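Local coordinates for protein phosphodiesterase (Salpingoeca rosetta, PDB 7D7P) that belongs to the phosphodiesterase family of the HD superfamily, an all-helical fold with bound zinc and magnesium ions, at residues E135-L140 and N193-L198; V69-F74 and K92-V97. All coordinates share one frame; numbering follows the deposited sequence.

Contact 1: E135-L140 and N193-L198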
# COMPACT_ATOMS: atom_id res chain seq x y z
N GLU A 135 -0.13 25.05 -27.34
CA GLU A 135 -0.51 24.06 -26.32
C GLU A 135 -0.29 24.60 -24.91
O GLU A 135 -1.03 24.23 -24.00
CB GLU A 135 0.28 22.77 -26.53
CG GLU A 135 -0.08 22.02 -27.82
CD GLU A 135 0.97 20.99 -28.21
OE1 GLU A 135 2.04 20.95 -27.57
OE2 GLU A 135 0.71 20.23 -29.16
N LEU A 136 0.71 25.46 -24.72
CA LEU A 136 0.92 26.06 -23.41
C LEU A 136 -0.25 26.96 -23.03
O LEU A 136 -0.77 26.88 -21.91
CB LEU A 136 2.23 26.85 -23.39
CG LEU A 136 2.57 27.58 -22.10
CD1 LEU A 136 2.72 26.60 -20.94
CD2 LEU A 136 3.83 28.42 -22.27
N LEU A 137 -0.67 27.83 -23.95
CA LEU A 137 -1.84 28.66 -23.71
C LEU A 137 -3.08 27.81 -23.46
O LEU A 137 -3.90 28.13 -22.60
CB LEU A 137 -2.07 29.60 -24.89
CG LEU A 137 -3.35 30.45 -24.88
CD1 LEU A 137 -3.33 31.44 -23.72
CD2 LEU A 137 -3.52 31.18 -26.21
N ALA A 138 -3.22 26.70 -24.20
CA ALA A 138 -4.36 25.82 -24.02
C ALA A 138 -4.36 25.16 -22.64
O ALA A 138 -5.43 24.94 -22.06
CB ALA A 138 -4.39 24.75 -25.11
N MET A 139 -3.18 24.83 -22.11
CA MET A 139 -3.13 24.18 -20.80
C MET A 139 -3.53 25.15 -19.69
O MET A 139 -4.15 24.74 -18.71
CB MET A 139 -1.73 23.62 -20.55
CG MET A 139 -1.38 22.44 -21.45
SD MET A 139 -2.53 21.07 -21.26
CE MET A 139 -2.12 20.53 -19.60
N LEU A 140 -3.19 26.43 -19.84
CA LEU A 140 -3.59 27.42 -18.84
C LEU A 140 -5.10 27.61 -18.82
O LEU A 140 -5.71 27.69 -17.75
CB LEU A 140 -2.88 28.75 -19.10
CG LEU A 140 -1.35 28.75 -19.10
CD1 LEU A 140 -0.81 30.17 -19.14
CD2 LEU A 140 -0.81 27.99 -17.90
N ASN A 193 -12.72 37.08 -25.30
CA ASN A 193 -11.99 36.27 -26.26
C ASN A 193 -10.48 36.48 -26.14
O ASN A 193 -9.91 37.32 -26.83
CB ASN A 193 -12.45 36.57 -27.68
CG ASN A 193 -12.13 35.44 -28.64
OD1 ASN A 193 -11.30 34.59 -28.35
ND2 ASN A 193 -12.79 35.44 -29.79
N VAL A 194 -9.84 35.70 -25.27
CA VAL A 194 -8.40 35.78 -25.09
C VAL A 194 -7.63 35.08 -26.19
O VAL A 194 -6.41 35.27 -26.31
CB VAL A 194 -8.01 35.20 -23.71
CG1 VAL A 194 -7.84 33.69 -23.79
CG2 VAL A 194 -6.76 35.86 -23.18
N VAL A 195 -8.30 34.28 -27.02
CA VAL A 195 -7.66 33.57 -28.12
C VAL A 195 -8.04 34.18 -29.47
O VAL A 195 -7.94 33.52 -30.50
CB VAL A 195 -7.97 32.07 -28.08
CG1 VAL A 195 -7.45 31.45 -26.79
CG2 VAL A 195 -9.48 31.83 -28.22
N GLU A 196 -8.47 35.45 -29.47
CA GLU A 196 -8.95 36.09 -30.69
C GLU A 196 -7.87 36.20 -31.77
O GLU A 196 -8.21 36.28 -32.95
CB GLU A 196 -9.50 37.48 -30.37
CG GLU A 196 -8.47 38.43 -29.79
CD GLU A 196 -9.06 39.76 -29.37
OE1 GLU A 196 -10.21 40.06 -29.77
OE2 GLU A 196 -8.37 40.51 -28.65
N ASN A 197 -6.59 36.20 -31.40
CA ASN A 197 -5.52 36.40 -32.36
C ASN A 197 -4.94 35.11 -32.91
O ASN A 197 -4.01 35.16 -33.73
CB ASN A 197 -4.40 37.24 -31.74
CG ASN A 197 -4.83 38.67 -31.46
OD1 ASN A 197 -5.64 39.23 -32.19
ND2 ASN A 197 -4.29 39.25 -30.39
N LEU A 198 -5.45 33.95 -32.50
CA LEU A 198 -5.00 32.68 -33.06
C LEU A 198 -5.62 32.47 -34.43
O LEU A 198 -6.76 32.85 -34.69
CB LEU A 198 -5.38 31.52 -32.14
CG LEU A 198 -4.48 31.21 -30.93
CD1 LEU A 198 -4.55 32.33 -29.89
CD2 LEU A 198 -4.88 29.88 -30.30
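Leu137 points one methyl, CD2, from helix 133-145 into the notch between Val195 and Leu198 of the loop that precedes helix 200-215. Its CG lies anti to the backbone N (chi1 174°), which directs the branch away from the helix towards the loop. CD2 sits 4.0 Å from Val195 CG1 and equally 4.0 Å from Leu198 CD1. The two loop methyls are themselves near neighbours, with Val195 CG1 and Leu198 CD1 4.3 Å apart, so the three carbons form a small triangle in which Leu137 CD2 makes every contact from the helix side. Both loop side chains cross Leu137 obliquely, and each offers one methyl. The other Leu137 methyl, CD1, lies on Phe74 of helix 63-76. Between the segments the contact is purely apolar and small, burying 110 Å². This is helix-to-loop packing within the all-helical phosphodiesterase domain, between a helix and the chain joining helices 174-187 and 200-215. Two overlapping type I turns, Asn193 to Glu196 and Val195 to Leu198, shape that loop; the second is closed by Leu198 N to Val195 O at 3.2 Å, and both Val195 and Leu198 point toward the helix. At the start of the first, Asn193 OD1 accepts a weak Asx-turn bond from Val195 N (3.3 Å). The buried carboxylate of Glu135 is paired with Arg205 and Arg248, whereas the partly exposed Glu196 pairs with Lys89. A bound nonaethylene glycol, probably from the crystallisation liquor, lies about 5 Å from the Leu198 side chain.

Contact 2: V69-F74 and K92-V97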
# COMPACT_ATOMS: atom_id res chain seq x y z
N VAL A 69 -2.26 36.14 -9.16
CA VAL A 69 -1.58 34.87 -9.45
C VAL A 69 -1.89 34.41 -10.87
O VAL A 69 -0.99 34.01 -11.62
CB VAL A 69 -1.97 33.80 -8.42
CG1 VAL A 69 -1.45 32.44 -8.85
CG2 VAL A 69 -1.42 34.17 -7.05
N CYS A 70 -3.16 34.47 -11.27
CA CYS A 70 -3.55 34.03 -12.60
C CYS A 70 -2.89 34.89 -13.67
O CYS A 70 -2.38 34.37 -14.67
CB CYS A 70 -5.07 34.06 -12.75
SG CYS A 70 -5.95 32.94 -11.62
N VAL A 71 -2.89 36.21 -13.48
CA VAL A 71 -2.26 37.10 -14.45
C VAL A 71 -0.76 36.88 -14.50
O VAL A 71 -0.15 36.89 -15.57
CB VAL A 71 -2.61 38.57 -14.11
CG1 VAL A 71 -1.83 39.52 -15.02
CG2 VAL A 71 -4.10 38.80 -14.23
N ARG A 72 -0.13 36.66 -13.34
CA ARG A 72 1.31 36.45 -13.30
C ARG A 72 1.71 35.17 -14.02
O ARG A 72 2.76 35.12 -14.67
CB ARG A 72 1.81 36.42 -11.85
CG ARG A 72 2.10 37.78 -11.27
CD ARG A 72 2.83 37.67 -9.94
NE ARG A 72 4.19 37.14 -10.08
CZ ARG A 72 5.00 36.90 -9.05
NH1 ARG A 72 4.60 37.12 -7.81
NH2 ARG A 72 6.22 36.42 -9.27
N VAL A 73 0.89 34.11 -13.91
CA VAL A 73 1.18 32.88 -14.64
C VAL A 73 1.20 33.14 -16.14
O VAL A 73 2.13 32.74 -16.85
CB VAL A 73 0.17 31.78 -14.27
CG1 VAL A 73 0.30 30.60 -15.22
CG2 VAL A 73 0.37 31.33 -12.83
N PHE A 74 0.17 33.83 -16.64
CA PHE A 74 0.12 34.17 -18.06
C PHE A 74 1.28 35.08 -18.46
O PHE A 74 1.87 34.92 -19.52
CB PHE A 74 -1.21 34.84 -18.39
CG PHE A 74 -2.35 33.88 -18.61
CD1 PHE A 74 -2.93 33.22 -17.55
CD2 PHE A 74 -2.84 33.66 -19.89
CE1 PHE A 74 -3.98 32.35 -17.75
CE2 PHE A 74 -3.88 32.78 -20.10
CZ PHE A 74 -4.46 32.12 -19.03
N LYS A 92 -11.18 40.35 -17.96
CA LYS A 92 -12.61 40.13 -18.07
C LYS A 92 -12.94 38.64 -18.17
O LYS A 92 -13.91 38.17 -17.57
CB LYS A 92 -13.16 40.88 -19.29
CG LYS A 92 -14.67 40.82 -19.44
CD LYS A 92 -15.38 41.42 -18.23
CE LYS A 92 -15.04 42.90 -18.06
NZ LYS A 92 -15.58 43.45 -16.78
N TRP A 93 -12.13 37.89 -18.91
CA TRP A 93 -12.30 36.44 -18.97
C TRP A 93 -12.09 35.81 -17.59
O TRP A 93 -12.88 34.95 -17.17
CB TRP A 93 -11.32 35.85 -19.99
CG TRP A 93 -11.22 34.35 -19.97
CD1 TRP A 93 -12.10 33.46 -20.51
CD2 TRP A 93 -10.17 33.58 -19.39
NE1 TRP A 93 -11.67 32.18 -20.29
CE2 TRP A 93 -10.48 32.22 -19.60
CE3 TRP A 93 -8.99 33.90 -18.70
CZ2 TRP A 93 -9.66 31.18 -19.16
CZ3 TRP A 93 -8.18 32.86 -18.26
CH2 TRP A 93 -8.52 31.53 -18.49
N LEU A 94 -11.05 36.24 -16.87
CA LEU A 94 -10.82 35.74 -15.52
C LEU A 94 -12.03 35.97 -14.63
O LEU A 94 -12.44 35.08 -13.88
CB LEU A 94 -9.58 36.40 -14.92
CG LEU A 94 -8.23 35.89 -15.40
CD1 LEU A 94 -7.10 36.71 -14.79
CD2 LEU A 94 -8.08 34.43 -15.06
N GLN A 95 -12.61 37.17 -14.69
CA GLN A 95 -13.80 37.47 -13.90
C GLN A 95 -14.96 36.57 -14.28
O GLN A 95 -15.65 36.03 -13.41
CB GLN A 95 -14.18 38.94 -14.07
CG GLN A 95 -15.44 39.35 -13.34
CD GLN A 95 -15.79 40.81 -13.56
OE1 GLN A 95 -15.69 41.33 -14.67
NE2 GLN A 95 -16.21 41.49 -12.49
N LYS A 96 -15.20 36.39 -15.58
CA LYS A 96 -16.30 35.54 -16.02
C LYS A 96 -16.08 34.08 -15.62
O LYS A 96 -17.04 33.38 -15.30
CB LYS A 96 -16.50 35.66 -17.53
CG LYS A 96 -17.71 34.90 -18.05
CD LYS A 96 -19.01 35.45 -17.48
CE LYS A 96 -20.22 34.79 -18.13
NZ LYS A 96 -21.49 35.52 -17.82
N VAL A 97 -14.83 33.62 -15.62
CA VAL A 97 -14.53 32.27 -15.15
C VAL A 97 -14.93 32.12 -13.68
O VAL A 97 -15.58 31.14 -13.29
CB VAL A 97 -13.05 31.92 -15.37
CG1 VAL A 97 -12.69 30.63 -14.65
CG2 VAL A 97 -12.74 31.80 -16.85
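Leu94 carries the aliphatic part of this contact, spreading its two methyls against Cys70 and Val71. Leu94 CD2 lies 3.8 Å from Cys70 CB, and the other methyl, Leu94 CD1, is almost as near that carbon at 3.9 Å, so the fork faces the Cys70 methylene. Leu94 CD1 also meets Val71 CG2 at 3.7 Å, the two side chains crossing at a slant. The aromatic part is one oblique pair: Phe74 CZ approaches Trp93 CZ3 to 3.9 Å, with the planes at 66°, the ring centroids 5.9 Å apart and the side chains crossing at about a right angle. With its CG anti to the backbone N (chi1 169°), Trp93 sends its six-membered ring across to Phe74, while Val97 CG2, one turn on in the same helix, lies over one indole face near its rim. No hydrogen bond joins the segments; within 92-97, Lys92 NZ donates to Gln95 OE1 in the carbonyl plane at 3.0 Å. Leu144 of helix 133-145 touches both Trp93 and Leu94, and Val113 and Leu116 of helix 109-126 back Cys70. The axes of the 69-74 and 92-97 segments, on helices 63-76 and 87-99, come within 11.4 Å, at 133° between their N-to-C directions, nearer antiparallel than parallel but steeply inclined. Leu94, Trp93 and Phe74 meet there with the smaller Cys70 and Val71, plain helix-helix packing in the all-helical phosphodiesterase fold.

In the fold
Contact 2 closes before contact 1 opens along the chain, so the two are in series; their centres lie 12 Å apart on the same side of the chain's centre. They meet directly: Phe74 CZ packs 3.7 Å from Leu140 CB, Phe74 CE2 lies 3.9 Å from Leu137 CD1, and Val73 CG1 is 3.9 Å from Leu140 CD2. Helix 133-145 thus packs against both helix 63-76 and the 193-198 loop, Leu137 touching each with a different methyl, while its Leu144 reaches the 92-97 segment. Side chains of helix 133-145 link the two contacts in this way, and the chain continues from it into the zinc ligands His146 and Asp147.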